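Local coordinates for peroxidase (Cellulomonas bogoriensis 69B4 = DSM 16987, PDB 6QZO), which binds heme b and probably acts as a DyP-type peroxidase, using hydrogen peroxide to oxidise a second substrate, at residues E76-G81 with E91-P96; G227-V232 with V329-D334. All coordinates share one frame; numbering follows the deposited sequence.

Contact 1: E76-G81 with E91-P96; sequences ERLTTG and ELALVP
A Schellman motif closes the helix that runs through residues 61-78, and its C-prime residue, Gly81, is the point at which 91-96 docks. The motif shows in two backbone bonds that close the helix end: Gly81 N donates to Leu78 O and, across a wider turn, Arg82 N to Arg77 O. Gly81 adopts a positive phi of 72°, a conformation that glycine accepts easily. The backbone of Gly81 lies against the loop that precedes strand 100-105, in the N-terminal part of the DyP-type peroxidase, and meets it through CA-H...O contacts. Gly81 CA lies 3.2 Å from Ala93 O in a bent contact of this kind. Leu94 CA in turn points its hydrogen at Gly81 O, at 3.5 Å and much straighter, 164° at the hydrogen. A water joins the same two residues, donating to Gly81 O at 2.7 Å and to Leu94 O. Pro96 sets its ring against the turn, its CB 3.7 Å from Thr79 O and beside the peptide nitrogen of Gly81. Ala93 contributes its methyl: CB lies 4.2 Å from Leu78 CD2, a branch delivered by a leucine whose CG is anti to the carbonyl carbon (chi1 -67°). Val161 of helix 152-165 touches Leu78, and His157 of the same helix touches Ala93, so this small apolar pair is backed by a second helix. The loop also faces the second subunit, where Glu91 OE2 forms a salt bridge with Arg248 NH1 of that chain and Leu94 packs on its Pro188. The fit at the turn leaves little room for a side chain: a beta carbon built on Gly81 would lie 3.1 Å from Leu94 O and 3.2 Å from Pro96 CD.

Contact 2: G227-V232 with V329-D334; sequences GGTSMV and VTYQRD
Gln332 O is gripped by two donors from one residue, Ser230 N at 2.9 Å and Ser230 OG at 2.5 Å. The two arrive differently: Ser230 N lies in the plane of the Gln332 carbonyl, whereas Ser230 OG sits above it. This pair belongs to the two central, antiparallel strands of a ferredoxin-like sheet, 229-238 and 323-332, in the C-terminal half of the DyP fold. Gln332 N completes the hydrogen-bonded pair with Ser230 O, and Val232 and Thr330 form the next such pair with two straighter bonds.

On the face bearing these four residues, Gln332 has its CG between the backbone N and carbonyl carbon, and the bend at chi2 (-81°) brings its amide toward strand 229-238, where it spans the hydroxyls of Ser230 and Thr330. The amide is held at both ends: NE2 donates to Ser230 OG at 2.9 Å, nearly in the amide plane, while OE1 receives Thr330 OG1 at 2.8 Å on a lone pair. An alanine here would lose both amide bonds and would probably loosen the hydroxyls of Ser230 and Thr330. The Thr330 side chain approaches those of the heme-binding residues Phe328 and Arg307 to about 4 Å at the nearest atoms.

Met231 and Tyr331 occupy the opposite face as a non-hydrogen-bonded pair, pointing the same way. Tyr331 OH is bound by Gln146 of the N-terminal sheet, and the extended methionine runs beside the ring in an oblique Met-aromatic contact, SD 5.1 Å from the ring centroid and CB 3.7 Å from Tyr331 CE1.

The two contacts hold different elements in different halves of the chain, their centres about 27 Å apart and their nearest atoms about 14 Å. Contact 1 is local and partly buried: a helix terminus meets a loop only ten residues on, through CA-H...O contacts, proline and alanine carbons and a bridging water. Contact 2 is buried near the centre of the subunit and joins segments 97 residues apart at their closest ends by direct backbone hydrogen bonds, reinforced by side-chain hydroxyl and amide groups. Its neighbourhood includes heme-binding residues, whereas contact 1 lies away from the heme site and its loop borders the dimer interface.

Contact 1: E76-G81 with E91-P96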
ATOM      1  N   GLU A  76      15.688   3.866 -17.527  1.00 23.55           N
ATOM      2  CA  GLU A  76      15.452   4.714 -18.726  1.00 23.93           C
ATOM      3  C   GLU A  76      14.171   4.249 -19.427  1.00 23.94           C
ATOM      4  O   GLU A  76      13.430   5.108 -19.952  1.00 24.25           O
ATOM      5  CB  GLU A  76      16.666   4.688 -19.662  1.00 24.25           C
ATOM      6  CG  GLU A  76      17.856   5.480 -19.141  1.00 24.01           C
ATOM      7  CD  GLU A  76      19.073   5.537 -20.048  1.00 24.33           C
ATOM      8  OE1 GLU A  76      19.039   4.936 -21.119  1.00 24.41           O
ATOM      9  OE2 GLU A  76      20.007   6.277 -19.730  1.00 24.55           O
ATOM     10  N   ARG A  77      13.919   2.938 -19.426  1.00 23.31           N
ATOM     11  CA  ARG A  77      12.731   2.319 -20.075  1.00 22.75           C
ATOM     12  C   ARG A  77      11.476   2.508 -19.219  1.00 21.91           C
ATOM     13  O   ARG A  77      10.499   3.072 -19.732  1.00 22.64           O
ATOM     14  CB  ARG A  77      12.978   0.831 -20.309  1.00 22.87           C
ATOM     15  CG  ARG A  77      13.713   0.554 -21.608  1.00 23.64           C
ATOM     16  CD  ARG A  77      14.520  -0.721 -21.588  1.00 24.01           C
ATOM     17  NE  ARG A  77      15.128  -0.862 -22.899  1.00 25.17           N
ATOM     18  CZ  ARG A  77      14.467  -1.255 -23.983  1.00 25.56           C
ATOM     19  NH1 ARG A  77      13.197  -1.601 -23.912  1.00 25.51           N
ATOM     20  NH2 ARG A  77      15.096  -1.341 -25.134  1.00 26.80           N
ATOM     21  N   LEU A  78      11.482   2.019 -17.983  1.00 20.98           N
ATOM     22  CA  LEU A  78      10.263   1.990 -17.119  1.00 20.41           C
ATOM     23  C   LEU A  78       9.735   3.424 -16.942  1.00 20.13           C
ATOM     24  O   LEU A  78       8.516   3.621 -17.086  1.00 20.40           O
ATOM     25  CB  LEU A  78      10.577   1.319 -15.778  1.00 20.08           C
ATOM     26  CG  LEU A  78      10.895  -0.179 -15.840  1.00 20.04           C
ATOM     27  CD1 LEU A  78      11.495  -0.670 -14.526  1.00 19.48           C
ATOM     28  CD2 LEU A  78       9.654  -0.995 -16.172  1.00 20.56           C
ATOM     29  N   THR A  79      10.614   4.402 -16.733  1.00 20.09           N
ATOM     30  CA  THR A  79      10.242   5.826 -16.454  1.00 20.17           C
ATOM     31  C   THR A  79       9.627   6.486 -17.698  1.00 20.96           C
ATOM     32  O   THR A  79       8.966   7.535 -17.528  1.00 21.64           O
ATOM     33  CB  THR A  79      11.427   6.635 -15.907  1.00 19.76           C
ATOM     34  OG1 THR A  79      12.483   6.593 -16.866  1.00 20.11           O
ATOM     35  CG2 THR A  79      11.922   6.114 -14.580  1.00 19.02           C
ATOM     36  N   THR A  80       9.800   5.897 -18.887  1.00 21.39           N
ATOM     37  CA  THR A  80       9.227   6.410 -20.162  1.00 22.17           C
ATOM     38  C   THR A  80       8.084   5.502 -20.615  1.00 22.60           C
ATOM     39  O   THR A  80       7.589   5.695 -21.743  1.00 23.45           O
ATOM     40  CB  THR A  80      10.307   6.583 -21.236  1.00 22.38           C
ATOM     41  OG1 THR A  80      10.927   5.319 -21.477  1.00 22.55           O
ATOM     42  CG2 THR A  80      11.350   7.604 -20.841  1.00 22.21           C
ATOM     43  N   GLY A  81       7.657   4.574 -19.751  1.00 22.56           N
ATOM     44  CA  GLY A  81       6.512   3.686 -20.012  1.00 22.94           C
ATOM     45  C   GLY A  81       6.846   2.633 -21.059  1.00 23.93           C
ATOM     46  O   GLY A  81       5.923   2.208 -21.801  1.00 24.59           O
ATOM     47  N   GLU A  91       2.839  -5.008 -20.369  1.00 23.53           N
ATOM     48  CA  GLU A  91       1.591  -4.218 -20.241  1.00 23.30           C
ATOM     49  C   GLU A  91       1.530  -3.529 -18.874  1.00 22.67           C
ATOM     50  O   GLU A  91       0.857  -2.460 -18.773  1.00 22.17           O
ATOM     51  CB  GLU A  91       0.364  -5.105 -20.449  1.00 23.85           C
ATOM     52  CG  GLU A  91       0.164  -5.496 -21.904  1.00 24.36           C
ATOM     53  CD  GLU A  91       0.965  -6.688 -22.399  1.00 24.27           C
ATOM     54  OE1 GLU A  91       1.566  -7.421 -21.557  1.00 23.74           O
ATOM     55  OE2 GLU A  91       1.007  -6.861 -23.633  1.00 24.43           O
ATOM     56  N   LEU A  92       2.220  -4.077 -17.866  1.00 21.94           N
ATOM     57  CA  LEU A  92       2.270  -3.477 -16.512  1.00 21.14           C
ATOM     58  C   LEU A  92       3.223  -2.276 -16.505  1.00 20.85           C
ATOM     59  O   LEU A  92       3.298  -1.614 -15.464  1.00 20.77           O
ATOM     60  CB  LEU A  92       2.734  -4.529 -15.504  1.00 21.08           C
ATOM     61  CG  LEU A  92       1.763  -5.665 -15.189  1.00 21.25           C
ATOM     62  CD1 LEU A  92       2.294  -6.535 -14.063  1.00 20.92           C
ATOM     63  CD2 LEU A  92       0.392  -5.132 -14.807  1.00 21.47           C
ATOM     64  N   ALA A  93       3.931  -2.014 -17.608  1.00 20.93           N
ATOM     65  CA  ALA A  93       4.959  -0.951 -17.735  1.00 20.44           C
ATOM     66  C   ALA A  93       4.424   0.258 -18.504  1.00 20.92           C
ATOM     67  O   ALA A  93       5.023   1.310 -18.397  1.00 20.61           O
ATOM     68  CB  ALA A  93       6.190  -1.496 -18.414  1.00 20.49           C
ATOM     69  N   LEU A  94       3.334   0.114 -19.257  1.00 21.52           N
ATOM     70  CA  LEU A  94       2.924   1.086 -20.290  1.00 22.14           C
ATOM     71  C   LEU A  94       2.451   2.389 -19.654  1.00 21.89           C
ATOM     72  O   LEU A  94       2.391   3.398 -20.385  1.00 22.41           O
ATOM     73  CB  LEU A  94       1.834   0.462 -21.161  1.00 23.57           C
ATOM     74  CG  LEU A  94       2.264  -0.782 -21.926  1.00 24.26           C
ATOM     75  CD1 LEU A  94       1.202  -1.195 -22.929  1.00 25.16           C
ATOM     76  CD2 LEU A  94       3.595  -0.565 -22.638  1.00 24.93           C
ATOM     77  N   VAL A  95       2.130   2.395 -18.356  1.00 21.04           N
ATOM     78  CA  VAL A  95       1.626   3.602 -17.646  1.00 20.41           C
ATOM     79  C   VAL A  95       2.727   4.083 -16.712  1.00 19.65           C
ATOM     80  O   VAL A  95       2.906   3.524 -15.632  1.00 19.45           O
ATOM     81  CB  VAL A  95       0.314   3.309 -16.906  1.00 20.64           C
ATOM     82  CG1 VAL A  95      -0.181   4.507 -16.094  1.00 20.67           C
ATOM     83  CG2 VAL A  95      -0.766   2.838 -17.869  1.00 21.17           C
ATOM     84  N   PRO A  96       3.521   5.107 -17.107  1.00 19.40           N
ATOM     85  CA  PRO A  96       4.670   5.535 -16.310  1.00 18.74           C
ATOM     86  C   PRO A  96       4.275   6.186 -14.976  1.00 17.99           C
ATOM     87  O   PRO A  96       4.995   6.003 -14.037  1.00 17.51           O
ATOM     88  CB  PRO A  96       5.418   6.506 -17.237  1.00 19.11           C
ATOM     89  CG  PRO A  96       4.342   7.038 -18.142  1.00 19.99           C
ATOM     90  CD  PRO A  96       3.390   5.877 -18.356  1.00 20.04           C
TER
HETATM   91  O   HOH W   1       3.837   3.688 -22.526  1.00 21.94           O

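Contact 2: G227-V232 with V329-D334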
ATOM      1  N   GLY A 227      26.959  16.651  -8.504  1.00 24.07           N
ATOM      2  CA  GLY A 227      25.534  16.546  -8.875  1.00 23.53           C
ATOM      3  C   GLY A 227      24.776  15.607  -7.933  1.00 22.86           C
ATOM      4  O   GLY A 227      23.538  15.437  -8.108  1.00 22.47           O
ATOM      5  N   GLY A 228      25.490  15.012  -6.976  1.00 22.39           N
ATOM      6  CA  GLY A 228      24.965  13.984  -6.066  1.00 22.35           C
ATOM      7  C   GLY A 228      24.651  14.569  -4.700  1.00 22.70           C
ATOM      8  O   GLY A 228      24.669  15.809  -4.533  1.00 23.23           O
ATOM      9  N   THR A 229      24.374  13.698  -3.741  1.00 22.47           N
ATOM     10  CA  THR A 229      23.866  14.091  -2.412  1.00 22.20           C
ATOM     11  C   THR A 229      24.022  12.887  -1.484  1.00 21.79           C
ATOM     12  O   THR A 229      24.599  11.867  -1.912  1.00 21.30           O
ATOM     13  CB  THR A 229      22.420  14.609  -2.528  1.00 22.50           C
ATOM     14  OG1 THR A 229      22.007  15.194  -1.286  1.00 23.08           O
ATOM     15  CG2 THR A 229      21.442  13.524  -2.929  1.00 21.70           C
ATOM     16  N   SER A 230      23.563  13.046  -0.247  1.00 21.62           N
ATOM     17  CA  SER A 230      23.470  11.970   0.761  1.00 21.54           C
ATOM     18  C   SER A 230      21.994  11.758   1.072  1.00 20.94           C
ATOM     19  O   SER A 230      21.221  12.719   0.929  1.00 21.06           O
ATOM     20  CB  SER A 230      24.252  12.308   1.992  1.00 21.88           C
ATOM     21  OG  SER A 230      23.621  13.341   2.718  1.00 22.26           O
ATOM     22  N   MET A 231      21.644  10.533   1.432  1.00 20.46           N
ATOM     23  CA  MET A 231      20.263  10.108   1.734  1.00 20.32           C
ATOM     24  C   MET A 231      20.262   9.441   3.106  1.00 19.74           C
ATOM     25  O   MET A 231      21.101   8.562   3.325  1.00 19.54           O
ATOM     26  CB  MET A 231      19.769   9.124   0.677  1.00 20.58           C
ATOM     27  CG  MET A 231      18.459   8.451   1.036  1.00 20.50           C
ATOM     28  SD  MET A 231      18.014   7.324  -0.320  1.00 21.32           S
ATOM     29  CE  MET A 231      16.735   6.375   0.480  1.00 20.90           C
ATOM     30  N   VAL A 232      19.367   9.890   3.985  1.00 19.29           N
ATOM     31  CA  VAL A 232      19.059   9.236   5.290  1.00 18.56           C
ATOM     32  C   VAL A 232      17.646   8.659   5.191  1.00 18.09           C
ATOM     33  O   VAL A 232      16.754   9.384   4.733  1.00 18.30           O
ATOM     34  CB  VAL A 232      19.165  10.232   6.453  1.00 18.50           C
ATOM     35  CG1 VAL A 232      18.567   9.670   7.731  1.00 18.32           C
ATOM     36  CG2 VAL A 232      20.598  10.674   6.671  1.00 18.51           C
ATOM     37  N   VAL A 329      12.635  10.157   5.073  1.00 18.31           N
ATOM     38  CA  VAL A 329      13.720  10.195   4.047  1.00 18.35           C
ATOM     39  C   VAL A 329      14.201  11.641   3.970  1.00 18.71           C
ATOM     40  O   VAL A 329      13.351  12.521   3.761  1.00 19.03           O
ATOM     41  CB  VAL A 329      13.197   9.711   2.681  1.00 18.46           C
ATOM     42  CG1 VAL A 329      14.305   9.669   1.632  1.00 18.54           C
ATOM     43  CG2 VAL A 329      12.515   8.352   2.782  1.00 18.15           C
ATOM     44  N   THR A 330      15.500  11.892   4.167  1.00 18.79           N
ATOM     45  CA  THR A 330      16.107  13.250   4.032  1.00 18.74           C
ATOM     46  C   THR A 330      17.279  13.197   3.047  1.00 18.74           C
ATOM     47  O   THR A 330      17.946  12.163   2.970  1.00 18.45           O
ATOM     48  CB  THR A 330      16.548  13.831   5.378  1.00 18.63           C
ATOM     49  OG1 THR A 330      17.726  13.139   5.790  1.00 18.72           O
ATOM     50  CG2 THR A 330      15.489  13.723   6.456  1.00 18.96           C
ATOM     51  N   TYR A 331      17.480  14.293   2.323  1.00 19.38           N
ATOM     52  CA  TYR A 331      18.605  14.522   1.386  1.00 20.06           C
ATOM     53  C   TYR A 331      19.354  15.795   1.794  1.00 20.85           C
ATOM     54  O   TYR A 331      18.706  16.806   2.100  1.00 21.31           O
ATOM     55  CB  TYR A 331      18.100  14.641  -0.046  1.00 19.74           C
ATOM     56  CG  TYR A 331      17.480  13.382  -0.585  1.00 19.16           C
ATOM     57  CD1 TYR A 331      18.266  12.349  -1.061  1.00 18.89           C
ATOM     58  CD2 TYR A 331      16.106  13.238  -0.647  1.00 18.61           C
ATOM     59  CE1 TYR A 331      17.708  11.189  -1.557  1.00 18.50           C
ATOM     60  CE2 TYR A 331      15.530  12.082  -1.129  1.00 18.32           C
ATOM     61  CZ  TYR A 331      16.335  11.053  -1.590  1.00 18.11           C
ATOM     62  OH  TYR A 331      15.772   9.923  -2.116  1.00 18.09           O
ATOM     63  N   GLN A 332      20.685  15.727   1.793  1.00 21.71           N
ATOM     64  CA  GLN A 332      21.586  16.839   2.209  1.00 22.56           C
ATOM     65  C   GLN A 332      22.985  16.598   1.623  1.00 23.79           C
ATOM     66  O   GLN A 332      23.309  15.425   1.332  1.00 24.67           O
ATOM     67  CB  GLN A 332      21.590  16.939   3.737  1.00 22.14           C
ATOM     68  CG  GLN A 332      21.978  15.651   4.451  1.00 21.64           C
ATOM     69  CD  GLN A 332      20.841  14.661   4.564  1.00 21.11           C
ATOM     70  OE1 GLN A 332      19.754  14.979   5.045  1.00 21.12           O
ATOM     71  NE2 GLN A 332      21.093  13.442   4.132  1.00 20.15           N
ATOM     72  N   ARG A 333      23.792  17.652   1.454  1.00 25.30           N
ATOM     73  CA  ARG A 333      25.178  17.532   0.919  1.00 26.58           C
ATOM     74  C   ARG A 333      25.986  16.598   1.833  1.00 25.96           C
ATOM     75  O   ARG A 333      26.653  15.711   1.298  1.00 26.20           O
ATOM     76  CB  ARG A 333      25.855  18.904   0.790  1.00 28.55           C
ATOM     77  CG  ARG A 333      27.211  18.870   0.092  1.00 30.20           C
ATOM     78  CD  ARG A 333      27.976  20.193   0.110  1.00 31.90           C
ATOM     79  NE  ARG A 333      27.515  21.255   1.005  1.00 33.73           N
ATOM     80  CZ  ARG A 333      27.897  21.442   2.276  1.00 35.07           C
ATOM     81  NH1 ARG A 333      28.782  20.642   2.851  1.00 36.10           N
ATOM     82  NH2 ARG A 333      27.395  22.448   2.964  1.00 35.78           N
ATOM     83  N   ASP A 334      25.890  16.779   3.157  1.00 25.62           N
ATOM     84  CA  ASP A 334      26.787  16.134   4.156  1.00 25.41           C
ATOM     85  C   ASP A 334      25.968  15.757   5.396  1.00 24.62           C
ATOM     86  O   ASP A 334      25.528  16.666   6.118  1.00 24.56           O
ATOM     87  CB  ASP A 334      27.976  17.052   4.469  1.00 26.35           C
ATOM     88  CG  ASP A 334      28.976  16.521   5.489  1.00 26.89           C
ATOM     89  OD1 ASP A 334      28.632  15.579   6.239  1.00 27.33           O
ATOM     90  OD2 ASP A 334      30.092  17.073   5.541  1.00 27.79           O
TER